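Local coordinates for odorant binding protein 4 (Chrysopa pallens, PDB 6JPM) that probably binds odorant molecules, as a secreted member of the PBP/GOBP family of insect odorant-binding proteins, at residues Ala5-Thr10 with Thr73-Tyr78; Lys16-Lys21 with Leu51-Ile56; Lys55-Gly60 with Tyr102-Cys107; Leu62-Val67 with Lys84-Cys89; Gln79-Lys84 with Leu110-Met115. One frame throughout, in Å; residues are numbered along the deposited sequence.

How the contacts relate
Contact 1 and contact 2 both start from helix 4-22. Contact 1 lies near its N-terminal end, contact 2 near its C-terminal end, and their centres are about 17 Å apart. Contacts 1, 4 and 5 all use helix 76-89, while contacts 3 and 5 use helix 99-111. Contacts 2 and 3 share K55 and I56, where helix 41-53 runs on into the small hairpin of strands 57-58 and 61-62. The C89-C107 disulfide ties contact 4 to contact 3, whose centres are about 10 Å apart. Along the chain contact 1 closes before contact 5 opens. The five contacts therefore knit one compact helical domain, with the hairpin set among the helices.

Contact 1. Residues Ala5-Thr10 with Thr73-Tyr78; sequences AQMAST and TLPKKY
M7 on helix 4-22 faces L74, with their CA atoms 8.5 Å apart, the nearest such pair of the two segments; M7 is in regular helix, and the opposing chain is a loop turning into the start of helix 76-89. The contact carries a Met-aromatic interaction within the helical fold of the insect odorant-binding proteins. From 5-10, M7 alone makes the contact. Its CB points at the opposing segment. Chi1 and chi2 put SD beside the proline; the bend at chi3 (63°) then turns CE to the tyrosine. SD of M7 lies 3.4 Å from CD of P75. The same sulfur is 4.9 Å from the centroid of the Y78 ring and meets it obliquely, well off the ring normal. L74 joins through CD2, a looser apolar neighbour of the sulfur. K77 lays its CD over one face of the Y78 ring. An alanine at M7 would remove the sulfur and methyl, and the loss would probably leave a gap beside P75 and take away the sulfur neighbour of the Y78 ring. F117, from the C-terminal tail, also packs on M7 and L74 and meets the Y78 ring edge-to-face. Just before the first segment, E4 makes a salt bridge with NZ of K77. The methyl CE of M7 stops 3.9 Å from CE2 of Y78.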
# COMPACT_ATOMS: atom_id res chain seq x y z
N ALA A 5 -11.98 -11.80 3.40
CA ALA A 5 -12.85 -10.97 4.22
C ALA A 5 -12.08 -10.33 5.37
O ALA A 5 -12.34 -9.18 5.73
CB ALA A 5 -14.03 -11.79 4.75
N GLN A 6 -11.15 -11.07 5.96
CA GLN A 6 -10.31 -10.49 7.01
C GLN A 6 -9.39 -9.42 6.44
O GLN A 6 -9.12 -8.42 7.11
CB GLN A 6 -9.49 -11.58 7.70
CG GLN A 6 -10.30 -12.57 8.51
CD GLN A 6 -9.55 -13.86 8.74
OE1 GLN A 6 -9.05 -14.47 7.79
NE2 GLN A 6 -9.46 -14.29 9.99
N MET A 7 -8.91 -9.62 5.21
CA MET A 7 -8.08 -8.62 4.55
C MET A 7 -8.86 -7.33 4.29
O MET A 7 -8.37 -6.23 4.56
CB MET A 7 -7.55 -9.18 3.23
CG MET A 7 -6.08 -9.49 3.23
SD MET A 7 -5.58 -10.03 1.58
CE MET A 7 -5.92 -8.58 0.60
N ALA A 8 -10.09 -7.45 3.77
CA ALA A 8 -10.89 -6.26 3.53
C ALA A 8 -11.26 -5.58 4.84
O ALA A 8 -11.30 -4.35 4.92
CB ALA A 8 -12.15 -6.61 2.73
N SER A 9 -11.51 -6.37 5.89
CA SER A 9 -11.87 -5.80 7.18
C SER A 9 -10.68 -5.08 7.81
O SER A 9 -10.81 -3.97 8.32
CB SER A 9 -12.40 -6.90 8.11
OG SER A 9 -12.43 -6.46 9.47
N THR A 10 -9.51 -5.71 7.79
CA THR A 10 -8.32 -5.04 8.32
C THR A 10 -7.97 -3.81 7.48
O THR A 10 -7.56 -2.78 8.02
CB THR A 10 -7.16 -6.03 8.38
OG1 THR A 10 -7.43 -7.01 9.38
CG2 THR A 10 -5.89 -5.32 8.73
N THR A 73 0.83 -15.01 4.93
CA THR A 73 -0.51 -14.70 5.42
C THR A 73 -1.47 -14.30 4.32
O THR A 73 -2.67 -14.13 4.59
CB THR A 73 -0.46 -13.59 6.47
OG1 THR A 73 0.15 -12.43 5.90
CG2 THR A 73 0.33 -14.04 7.69
N LEU A 74 -0.99 -14.14 3.08
CA LEU A 74 -1.83 -13.70 1.98
C LEU A 74 -2.69 -14.85 1.48
O LEU A 74 -2.23 -15.99 1.43
CB LEU A 74 -0.98 -13.16 0.83
CG LEU A 74 -0.27 -11.82 0.99
CD1 LEU A 74 0.55 -11.53 -0.25
CD2 LEU A 74 -1.29 -10.72 1.23
N PRO A 75 -3.94 -14.57 1.10
CA PRO A 75 -4.71 -15.57 0.34
C PRO A 75 -3.93 -15.96 -0.91
O PRO A 75 -3.30 -15.11 -1.55
CB PRO A 75 -6.01 -14.83 -0.01
CG PRO A 75 -6.13 -13.77 1.03
CD PRO A 75 -4.73 -13.36 1.37
N LYS A 76 -3.96 -17.25 -1.23
CA LYS A 76 -3.14 -17.76 -2.33
C LYS A 76 -3.44 -17.04 -3.64
O LYS A 76 -2.56 -16.93 -4.50
CB LYS A 76 -3.36 -19.27 -2.50
CG LYS A 76 -4.80 -19.68 -2.74
CD LYS A 76 -4.88 -20.88 -3.69
CE LYS A 76 -4.06 -22.06 -3.18
NZ LYS A 76 -4.62 -22.67 -1.93
N LYS A 77 -4.63 -16.50 -3.79
CA LYS A 77 -4.90 -15.80 -5.07
C LYS A 77 -4.08 -14.51 -5.18
O LYS A 77 -3.93 -14.05 -6.27
CB LYS A 77 -6.39 -15.56 -5.25
CG LYS A 77 -7.06 -14.66 -4.24
CD LYS A 77 -7.54 -13.36 -4.88
CE LYS A 77 -9.00 -13.36 -5.28
NZ LYS A 77 -9.75 -12.32 -4.55
N TYR A 78 -3.52 -14.03 -4.08
CA TYR A 78 -2.74 -12.78 -4.10
C TYR A 78 -1.26 -13.10 -4.00
O TYR A 78 -0.47 -12.31 -4.46
CB TYR A 78 -3.16 -11.88 -2.93
CG TYR A 78 -4.46 -11.15 -3.13
CD1 TYR A 78 -4.59 -10.22 -4.12
CD2 TYR A 78 -5.56 -11.42 -2.35
CE1 TYR A 78 -5.78 -9.54 -4.33
CE2 TYR A 78 -6.76 -10.76 -2.54
CZ TYR A 78 -6.87 -9.81 -3.53
OH TYR A 78 -8.02 -9.14 -3.75

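Contact 2. Residues Lys16-Lys21 with Leu51-Ile56; sequences KMCQPK and LETMKI
C18 and T53 have the closest CA atoms of the two segments, 8.7 Å apart, where the C-terminal part of helix 4-22 passes the last turn of helix 41-53. The first helix is kinked at P20, which has no backbone N-H for the turn before. After helix 41-53, K55 takes positive phi in a Schellman motif, with bonds back into the last turn, one of them weak. This pairing belongs to the disulfide-braced helical fold of the PBP/GOBP family, since C18 is joined to C49 of helix 41-53. Beside that bond few side chains meet, but M17 and T53 reach toward each other tip to tip. With CG anti to the backbone N (chi1 166°) and a bend at chi3, M17 brings its methyl CE to the threonine. CE of M17 is 3.6 Å from CG2 of T53. T53 turns its other branch back beside its own backbone N, where OG1 hydrogen-bonds the carbonyl O of C49. The hydroxyl is thus satisfied within its own helix, and M17 and C18 touch it by van der Waals contact. SG of C18 is 3.9 Å from OG1 of T53. Y46 and I50 also touch C18, and M14 of helix 4-22 touches T53. Closest of all is CE of M17, 3.1 Å from OG1 of T53.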
# COMPACT_ATOMS: atom_id res chain seq x y z
N LYS A 16 -9.73 3.79 8.38
CA LYS A 16 -10.40 4.56 9.43
C LYS A 16 -9.40 5.25 10.34
O LYS A 16 -9.67 6.34 10.83
CB LYS A 16 -11.30 3.65 10.27
CG LYS A 16 -12.58 3.22 9.62
CD LYS A 16 -13.35 2.33 10.59
CE LYS A 16 -14.70 1.90 10.06
NZ LYS A 16 -15.26 0.81 10.93
N MET A 17 -8.24 4.64 10.56
CA MET A 17 -7.23 5.33 11.36
C MET A 17 -6.44 6.34 10.53
O MET A 17 -6.22 7.47 10.99
CB MET A 17 -6.29 4.30 11.97
CG MET A 17 -5.04 4.94 12.53
SD MET A 17 -3.76 3.72 12.77
CE MET A 17 -3.56 3.13 11.10
N CYS A 18 -6.03 5.98 9.31
CA CYS A 18 -5.09 6.82 8.57
C CYS A 18 -5.75 7.99 7.85
O CYS A 18 -5.08 9.00 7.61
CB CYS A 18 -4.33 5.98 7.55
SG CYS A 18 -3.05 4.98 8.34
N GLN A 19 -7.02 7.87 7.45
CA GLN A 19 -7.62 8.99 6.73
C GLN A 19 -7.77 10.22 7.61
O GLN A 19 -7.33 11.30 7.19
CB GLN A 19 -8.95 8.56 6.08
CG GLN A 19 -9.73 9.72 5.45
CD GLN A 19 -10.91 9.28 4.60
OE1 GLN A 19 -11.49 8.22 4.83
NE2 GLN A 19 -11.26 10.08 3.60
N PRO A 20 -8.35 10.14 8.82
CA PRO A 20 -8.43 11.35 9.67
C PRO A 20 -7.07 11.90 10.06
O PRO A 20 -6.96 13.09 10.33
CB PRO A 20 -9.18 10.87 10.92
CG PRO A 20 -9.73 9.56 10.61
CD PRO A 20 -8.96 8.97 9.47
N LYS A 21 -6.04 11.06 10.13
CA LYS A 21 -4.72 11.54 10.52
C LYS A 21 -4.07 12.38 9.43
O LYS A 21 -3.27 13.26 9.74
CB LYS A 21 -3.84 10.34 10.88
CG LYS A 21 -2.51 10.69 11.49
CD LYS A 21 -1.71 9.43 11.83
CE LYS A 21 -2.52 8.45 12.67
NZ LYS A 21 -1.73 7.23 13.05
N LEU A 51 1.15 2.09 4.78
CA LEU A 51 2.25 1.14 4.65
C LEU A 51 3.11 1.10 5.91
O LEU A 51 3.69 0.06 6.21
CB LEU A 51 3.09 1.47 3.42
CG LEU A 51 2.38 1.15 2.10
CD1 LEU A 51 2.98 1.96 0.96
CD2 LEU A 51 2.47 -0.37 1.81
N GLU A 52 3.20 2.19 6.66
CA GLU A 52 3.81 2.09 7.99
C GLU A 52 2.98 1.20 8.91
O GLU A 52 3.52 0.35 9.62
CB GLU A 52 3.98 3.48 8.62
CG GLU A 52 5.23 4.24 8.17
CD GLU A 52 5.41 5.54 8.93
OE1 GLU A 52 4.52 5.87 9.74
OE2 GLU A 52 6.42 6.24 8.72
N THR A 53 1.66 1.37 8.88
CA THR A 53 0.79 0.55 9.71
C THR A 53 0.87 -0.92 9.34
O THR A 53 0.81 -1.79 10.21
CB THR A 53 -0.64 1.06 9.61
OG1 THR A 53 -0.68 2.41 10.06
CG2 THR A 53 -1.60 0.21 10.44
N MET A 54 1.04 -1.23 8.05
CA MET A 54 1.28 -2.60 7.63
C MET A 54 2.69 -3.09 7.93
O MET A 54 2.97 -4.27 7.72
CB MET A 54 1.02 -2.76 6.13
CG MET A 54 -0.44 -2.51 5.73
SD MET A 54 -0.58 -2.36 3.92
CE MET A 54 -0.44 -4.08 3.42
N LYS A 55 3.57 -2.20 8.40
CA LYS A 55 4.98 -2.47 8.68
C LYS A 55 5.79 -2.76 7.42
O LYS A 55 6.94 -3.18 7.52
CB LYS A 55 5.15 -3.60 9.70
CG LYS A 55 4.65 -3.21 11.08
CD LYS A 55 4.65 -4.39 12.05
CE LYS A 55 3.49 -5.33 11.78
NZ LYS A 55 3.30 -6.29 12.90
N ILE A 56 5.23 -2.51 6.24
CA ILE A 56 5.93 -2.70 4.98
C ILE A 56 6.91 -1.56 4.72
O ILE A 56 7.97 -1.77 4.11
CB ILE A 56 4.89 -2.84 3.84
CG1 ILE A 56 4.04 -4.11 4.06
CG2 ILE A 56 5.55 -2.87 2.47
CD1 ILE A 56 4.85 -5.42 3.94

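Contact 3. Residues Lys55-Gly60 with Tyr102-Cys107; sequences KIIKNG and YNFAKC
F104 has the most surface buried here, and it meets both I56 and I57 across the contact. It sits on helix 99-111, with CG anti to its backbone N (chi1 179°), and this carries the ring out from the helix to the isoleucines. The CA atoms of I57 and F104 are 9.2 Å apart, so the ring and the isoleucine branches bridge the space between the backbones. I56 comes in through its CG2 methyl, 3.9 Å from CE2 of F104. The two side chains cross at about a right angle, and the methyl meets the ring obliquely. The other branch of I56, ending in CD1, packs on V67 of helix 64-70. I57 gives a looser touch from its CD1, 4.5 Å from CD2 of F104, again oblique to the ring. All three residues are buried, and the contact is wholly apolar. L62 of strand 61-62 packs on both I56 and F104, which extends the apolar cluster across the hairpin. L51 of helix 41-53 packs on I57 and F104. One turn further along helix 99-111, C107 is joined to C89 by a disulfide. N59 and G60, both with positive phi, fit a type I' turn, which links strand 57-58 to strand 61-62. The arrangement is a short beta hairpin, with the residue leading into it, packed by apolar side chains on a helix, inside the disulfide-linked helical fold of the insect odorant-binding proteins.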
# COMPACT_ATOMS: atom_id res chain seq x y z
N LYS A 55 3.57 -2.20 8.40
CA LYS A 55 4.98 -2.47 8.68
C LYS A 55 5.79 -2.76 7.42
O LYS A 55 6.94 -3.18 7.52
CB LYS A 55 5.15 -3.60 9.70
CG LYS A 55 4.65 -3.21 11.08
CD LYS A 55 4.65 -4.39 12.05
CE LYS A 55 3.49 -5.33 11.78
NZ LYS A 55 3.30 -6.29 12.90
N ILE A 56 5.23 -2.51 6.24
CA ILE A 56 5.93 -2.70 4.98
C ILE A 56 6.91 -1.56 4.72
O ILE A 56 7.97 -1.77 4.11
CB ILE A 56 4.89 -2.84 3.84
CG1 ILE A 56 4.04 -4.11 4.06
CG2 ILE A 56 5.55 -2.87 2.47
CD1 ILE A 56 4.85 -5.42 3.94
N ILE A 57 6.58 -0.34 5.14
CA ILE A 57 7.45 0.82 5.00
C ILE A 57 7.91 1.25 6.39
O ILE A 57 7.10 1.40 7.31
CB ILE A 57 6.75 1.98 4.27
CG1 ILE A 57 6.59 1.70 2.76
CG2 ILE A 57 7.49 3.28 4.49
CD1 ILE A 57 7.90 1.68 1.97
N LYS A 58 9.21 1.47 6.53
CA LYS A 58 9.77 1.91 7.80
C LYS A 58 10.78 3.00 7.52
O LYS A 58 11.74 2.76 6.77
CB LYS A 58 10.40 0.73 8.55
CG LYS A 58 10.93 1.05 9.92
CD LYS A 58 11.33 -0.24 10.65
CE LYS A 58 12.27 -1.09 9.80
NZ LYS A 58 13.59 -0.43 9.52
N ASN A 59 10.57 4.19 8.08
CA ASN A 59 11.46 5.33 7.84
C ASN A 59 11.66 5.55 6.34
O ASN A 59 12.77 5.76 5.87
CB ASN A 59 12.81 5.15 8.52
CG ASN A 59 12.69 4.99 10.03
OD1 ASN A 59 12.97 3.93 10.57
ND2 ASN A 59 12.29 6.06 10.70
N GLY A 60 10.57 5.46 5.59
CA GLY A 60 10.65 5.75 4.17
C GLY A 60 11.31 4.68 3.33
O GLY A 60 11.67 4.94 2.18
N TYR A 102 4.33 6.51 -1.13
CA TYR A 102 3.44 6.86 -2.23
C TYR A 102 3.98 6.33 -3.56
O TYR A 102 3.25 5.71 -4.33
CB TYR A 102 3.31 8.38 -2.29
CG TYR A 102 2.60 8.92 -3.50
CD1 TYR A 102 1.20 8.97 -3.55
CD2 TYR A 102 3.31 9.44 -4.57
CE1 TYR A 102 0.54 9.51 -4.65
CE2 TYR A 102 2.66 9.97 -5.68
CZ TYR A 102 1.28 10.00 -5.72
OH TYR A 102 0.64 10.53 -6.82
N ASN A 103 5.27 6.56 -3.83
CA ASN A 103 5.85 6.08 -5.08
C ASN A 103 5.84 4.56 -5.16
O ASN A 103 5.56 3.99 -6.21
CB ASN A 103 7.28 6.61 -5.24
CG ASN A 103 7.31 8.08 -5.61
OD1 ASN A 103 6.41 8.57 -6.30
ND2 ASN A 103 8.33 8.80 -5.13
N PHE A 104 6.18 3.90 -4.06
CA PHE A 104 6.07 2.44 -3.98
C PHE A 104 4.64 1.99 -4.28
O PHE A 104 4.43 1.05 -5.05
CB PHE A 104 6.50 1.98 -2.58
CG PHE A 104 6.40 0.48 -2.36
CD1 PHE A 104 7.18 -0.41 -3.11
CD2 PHE A 104 5.55 -0.04 -1.40
CE1 PHE A 104 7.11 -1.79 -2.90
CE2 PHE A 104 5.45 -1.41 -1.19
CZ PHE A 104 6.24 -2.29 -1.94
N ALA A 105 3.64 2.66 -3.70
CA ALA A 105 2.24 2.27 -3.91
C ALA A 105 1.83 2.43 -5.37
O ALA A 105 1.14 1.57 -5.92
CB ALA A 105 1.32 3.10 -3.01
N LYS A 106 2.19 3.56 -5.99
CA LYS A 106 1.86 3.75 -7.40
C LYS A 106 2.45 2.63 -8.24
O LYS A 106 1.81 2.14 -9.17
CB LYS A 106 2.40 5.09 -7.93
CG LYS A 106 1.84 6.33 -7.29
CD LYS A 106 2.14 7.54 -8.16
CE LYS A 106 3.62 7.67 -8.44
NZ LYS A 106 3.94 8.92 -9.19
N CYS A 107 3.69 2.23 -7.93
CA CYS A 107 4.32 1.15 -8.67
C CYS A 107 3.55 -0.15 -8.50
O CYS A 107 3.29 -0.87 -9.47
CB CYS A 107 5.78 0.98 -8.21
SG CYS A 107 6.69 -0.31 -9.13

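Contact 4. Residues Leu62-Val67 with Lys84-Cys89; sequences LDMSAV and KSIEEC
M64 folds its chain at chi2 (-55°) and again at chi3 (-49°), and this double bend carries its methyl CE across to I86. V67 has CG1 anti to its backbone N (chi1 168°), which sends that methyl in the same general direction. I86 faces both and offers a different carbon to each partner. Its CG2 is 4.1 Å from CE of M64. Its CG1 is also 4.1 Å from CG1 of V67. Each of these two side chains slides past I86 in the opposite direction, so the contact is made along the flanks. I86 buries the most surface, and the contact is apolar throughout. The CA atoms of V67 and I86 lie 8.5 Å apart, the nearest pair of the two segments. At the other end of the first segment D63 is the N-cap of helix 64-70. Its OD1 accepts from N of S65 at 2.9 Å, on the anti side of the carboxylate and somewhat out of its plane. N of A66 adds a weak bond to the same OD1. The cap probably steadies the first turn, from which M64 and V67 project. I56, from the loop before the hairpin, touches V67 and L62, and K90 lies against M64. C89, at the end of the second segment, forms a disulfide with C107 of helix 99-111. Together this is an N-capped helix packed through its first turn on a neighbouring helix, within the disulfide-braced fold of the PBP/GOBP family.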
# COMPACT_ATOMS: atom_id res chain seq x y z
N LEU A 62 11.37 0.37 2.12
CA LEU A 62 10.75 -0.96 2.05
C LEU A 62 11.48 -1.91 3.01
O LEU A 62 12.68 -1.98 2.95
CB LEU A 62 10.79 -1.44 0.61
CG LEU A 62 10.19 -2.81 0.37
CD1 LEU A 62 8.75 -2.86 0.82
CD2 LEU A 62 10.29 -3.19 -1.10
N ASP A 63 10.76 -2.52 3.92
CA ASP A 63 11.34 -3.47 4.87
C ASP A 63 11.14 -4.87 4.30
O ASP A 63 10.10 -5.43 4.53
CB ASP A 63 10.75 -3.34 6.28
CG ASP A 63 11.36 -4.31 7.26
OD1 ASP A 63 12.02 -5.21 6.83
OD2 ASP A 63 11.16 -4.13 8.43
N MET A 64 12.12 -5.35 3.54
CA MET A 64 12.01 -6.66 2.90
C MET A 64 11.79 -7.79 3.91
O MET A 64 11.30 -8.85 3.52
CB MET A 64 13.25 -6.94 2.05
CG MET A 64 13.30 -6.15 0.75
SD MET A 64 11.85 -6.34 -0.32
CE MET A 64 11.65 -8.13 -0.36
N SER A 65 12.13 -7.58 5.18
CA SER A 65 11.86 -8.60 6.19
C SER A 65 10.37 -8.71 6.47
O SER A 65 9.81 -9.82 6.47
CB SER A 65 12.61 -8.28 7.49
OG SER A 65 14.00 -8.18 7.25
N ALA A 66 9.71 -7.58 6.72
CA ALA A 66 8.26 -7.58 6.90
C ALA A 66 7.56 -8.14 5.67
O ALA A 66 6.52 -8.81 5.79
CB ALA A 66 7.76 -6.17 7.20
N VAL A 67 8.08 -7.86 4.48
CA VAL A 67 7.46 -8.39 3.27
C VAL A 67 7.47 -9.91 3.29
O VAL A 67 6.48 -10.56 2.93
CB VAL A 67 8.17 -7.83 2.03
CG1 VAL A 67 7.75 -8.58 0.78
CG2 VAL A 67 7.88 -6.35 1.87
N LYS A 84 5.43 -10.97 -7.60
CA LYS A 84 5.85 -10.32 -8.86
C LYS A 84 5.87 -8.80 -8.70
O LYS A 84 6.75 -8.18 -9.22
CB LYS A 84 4.87 -10.66 -9.98
CG LYS A 84 5.00 -12.05 -10.58
CD LYS A 84 4.97 -12.05 -12.07
CE LYS A 84 5.26 -13.40 -12.67
NZ LYS A 84 4.18 -13.85 -13.57
N SER A 85 4.86 -8.24 -8.03
CA SER A 85 4.82 -6.79 -7.88
C SER A 85 5.94 -6.28 -6.98
O SER A 85 6.55 -5.24 -7.28
CB SER A 85 3.44 -6.38 -7.35
OG SER A 85 2.46 -6.61 -8.35
N ILE A 86 6.22 -6.97 -5.86
CA ILE A 86 7.30 -6.53 -4.98
C ILE A 86 8.64 -6.63 -5.70
O ILE A 86 9.47 -5.72 -5.61
CB ILE A 86 7.31 -7.33 -3.67
CG1 ILE A 86 6.53 -6.60 -2.58
CG2 ILE A 86 8.73 -7.56 -3.18
CD1 ILE A 86 5.09 -6.95 -2.55
N GLU A 87 8.88 -7.73 -6.42
CA GLU A 87 10.11 -7.86 -7.20
C GLU A 87 10.25 -6.69 -8.17
O GLU A 87 11.33 -6.11 -8.30
CB GLU A 87 10.13 -9.19 -7.96
CG GLU A 87 10.36 -10.42 -7.10
CD GLU A 87 10.31 -11.72 -7.89
OE1 GLU A 87 9.96 -11.69 -9.09
OE2 GLU A 87 10.61 -12.79 -7.31
N GLU A 88 9.17 -6.32 -8.84
CA GLU A 88 9.24 -5.24 -9.81
C GLU A 88 9.38 -3.89 -9.13
O GLU A 88 10.01 -2.98 -9.69
CB GLU A 88 8.00 -5.27 -10.70
CG GLU A 88 7.77 -4.00 -11.50
CD GLU A 88 6.62 -4.13 -12.47
OE1 GLU A 88 6.25 -3.12 -13.08
OE2 GLU A 88 6.09 -5.25 -12.60
N CYS A 89 8.85 -3.73 -7.91
CA CYS A 89 8.74 -2.43 -7.28
C CYS A 89 9.68 -2.23 -6.09
O CYS A 89 9.55 -1.23 -5.38
CB CYS A 89 7.29 -2.18 -6.85
SG CYS A 89 6.15 -2.09 -8.27

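Contact 5. Residues Gln79-Lys84 with Leu110-Met115; sequences QESTKK and LSNPEM
The end of helix 99-111 and the tail beyond it fold back onto helix 76-89, where S81 meets N112 and M115 in a surface contact of this helical odorant-binding fold. The backbones come close, with the CA atoms of S81 and M115 6.6 Å apart. A turn closed by N of M115 bonding to O of N112 brings both tail residues to the same serine. CB of S81 packs at 3.3 Å against ND2 of N112, a carbon-to-amide contact without a polar bond. On the hydroxyl side, OG of S81 is 3.4 Å from CB of M115. Bends at chi2 and chi3 bring CE of M115 back to 3.7 Å from OG of S81. Chi1 of S81 (50°) places OG between the backbone N and the carbonyl carbon. There it hydrogen-bonds O of Y78. Two waters complete the contact. One donates to OG of S81 at 2.7 Å and to O of M115, and it also bonds OG1 of T82. The other donates to O of S81 and accepts from ND2 of N112, so the amide is tied to the helix backbone through water. N112 also packs on S85, one turn further along helix 76-89. M115 touches Y78 at the near end of that helix, and F117 touches T82, so the tail runs along helix 76-89 back toward its start.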
# COMPACT_ATOMS: atom_id res chain seq x y z
N GLN A 79 -0.92 -14.29 -3.52
CA GLN A 79 0.48 -14.68 -3.30
C GLN A 79 1.36 -14.47 -4.53
O GLN A 79 2.36 -13.83 -4.44
CB GLN A 79 0.56 -16.12 -2.82
CG GLN A 79 1.49 -16.28 -1.64
CD GLN A 79 0.74 -16.82 -0.45
OE1 GLN A 79 -0.41 -17.18 -0.55
NE2 GLN A 79 1.41 -16.87 0.68
N GLU A 80 0.96 -14.99 -5.66
CA GLU A 80 1.81 -14.89 -6.85
C GLU A 80 1.89 -13.45 -7.35
O GLU A 80 2.97 -13.02 -7.71
CB GLU A 80 1.28 -15.82 -7.93
CG GLU A 80 2.27 -16.04 -9.04
CD GLU A 80 2.15 -17.39 -9.72
OE1 GLU A 80 3.01 -17.67 -10.57
OE2 GLU A 80 1.21 -18.14 -9.40
N SER A 81 0.75 -12.76 -7.40
CA SER A 81 0.72 -11.37 -7.91
C SER A 81 1.53 -10.46 -7.00
O SER A 81 2.17 -9.60 -7.52
CB SER A 81 -0.67 -10.86 -8.12
OG SER A 81 -1.45 -11.08 -6.99
N THR A 82 1.51 -10.70 -5.71
CA THR A 82 2.26 -9.83 -4.77
C THR A 82 3.77 -10.02 -4.97
O THR A 82 4.46 -9.04 -5.05
CB THR A 82 1.80 -10.04 -3.34
OG1 THR A 82 0.50 -9.47 -3.34
CG2 THR A 82 2.65 -9.31 -2.34
N LYS A 83 4.21 -11.26 -5.06
CA LYS A 83 5.65 -11.57 -5.25
C LYS A 83 6.15 -10.85 -6.50
O LYS A 83 7.12 -10.17 -6.40
CB LYS A 83 5.85 -13.09 -5.34
CG LYS A 83 5.43 -13.89 -4.11
CD LYS A 83 6.21 -15.18 -3.89
CE LYS A 83 5.39 -16.33 -3.34
NZ LYS A 83 4.94 -17.29 -4.39
N LYS A 84 5.43 -10.97 -7.60
CA LYS A 84 5.85 -10.32 -8.86
C LYS A 84 5.87 -8.80 -8.70
O LYS A 84 6.75 -8.18 -9.22
CB LYS A 84 4.87 -10.66 -9.98
CG LYS A 84 5.00 -12.05 -10.58
CD LYS A 84 4.97 -12.05 -12.07
CE LYS A 84 5.26 -13.40 -12.67
NZ LYS A 84 4.18 -13.85 -13.57
N LEU A 110 0.38 -0.09 -10.64
CA LEU A 110 0.65 -0.20 -12.07
C LEU A 110 1.20 -1.56 -12.48
O LEU A 110 1.05 -1.96 -13.64
CB LEU A 110 1.61 0.90 -12.52
CG LEU A 110 1.01 2.29 -12.43
CD1 LEU A 110 2.05 3.34 -12.83
CD2 LEU A 110 -0.23 2.37 -13.31
N SER A 111 1.84 -2.27 -11.56
CA SER A 111 2.38 -3.60 -11.92
C SER A 111 1.25 -4.61 -12.12
O SER A 111 1.44 -5.54 -12.85
CB SER A 111 3.37 -4.08 -10.94
OG SER A 111 2.74 -4.76 -9.90
N ASN A 112 0.10 -4.37 -11.50
CA ASN A 112 -1.04 -5.33 -11.54
C ASN A 112 -2.29 -4.64 -11.00
O ASN A 112 -2.64 -4.89 -9.91
CB ASN A 112 -0.73 -6.59 -10.74
CG ASN A 112 -1.56 -7.78 -11.19
OD1 ASN A 112 -2.52 -7.63 -11.91
ND2 ASN A 112 -1.20 -8.96 -10.75
N PRO A 113 -2.95 -3.77 -11.76
CA PRO A 113 -4.10 -3.07 -11.26
C PRO A 113 -5.19 -3.95 -10.67
O PRO A 113 -5.68 -3.63 -9.65
CB PRO A 113 -4.59 -2.29 -12.48
CG PRO A 113 -3.38 -2.14 -13.31
CD PRO A 113 -2.58 -3.39 -13.10
N GLU A 114 -5.43 -5.10 -11.28
CA GLU A 114 -6.52 -5.99 -10.82
C GLU A 114 -6.22 -6.60 -9.45
O GLU A 114 -7.14 -6.83 -8.75
CB GLU A 114 -6.76 -7.08 -11.86
CG GLU A 114 -7.96 -7.96 -11.57
CD GLU A 114 -9.33 -7.31 -11.62
OE1 GLU A 114 -10.29 -7.94 -11.19
OE2 GLU A 114 -9.43 -6.18 -12.10
N MET A 115 -4.96 -6.85 -9.13
CA MET A 115 -4.62 -7.54 -7.87
C MET A 115 -4.16 -6.57 -6.77
O MET A 115 -3.71 -6.99 -5.77
CB MET A 115 -3.55 -8.61 -8.13
CG MET A 115 -3.90 -9.55 -9.26
SD MET A 115 -5.45 -10.35 -9.01
CE MET A 115 -5.11 -11.26 -7.51
O HOH W 1 -1.29 -8.65 -5.83
O HOH W 2 2.00 -8.92 -10.43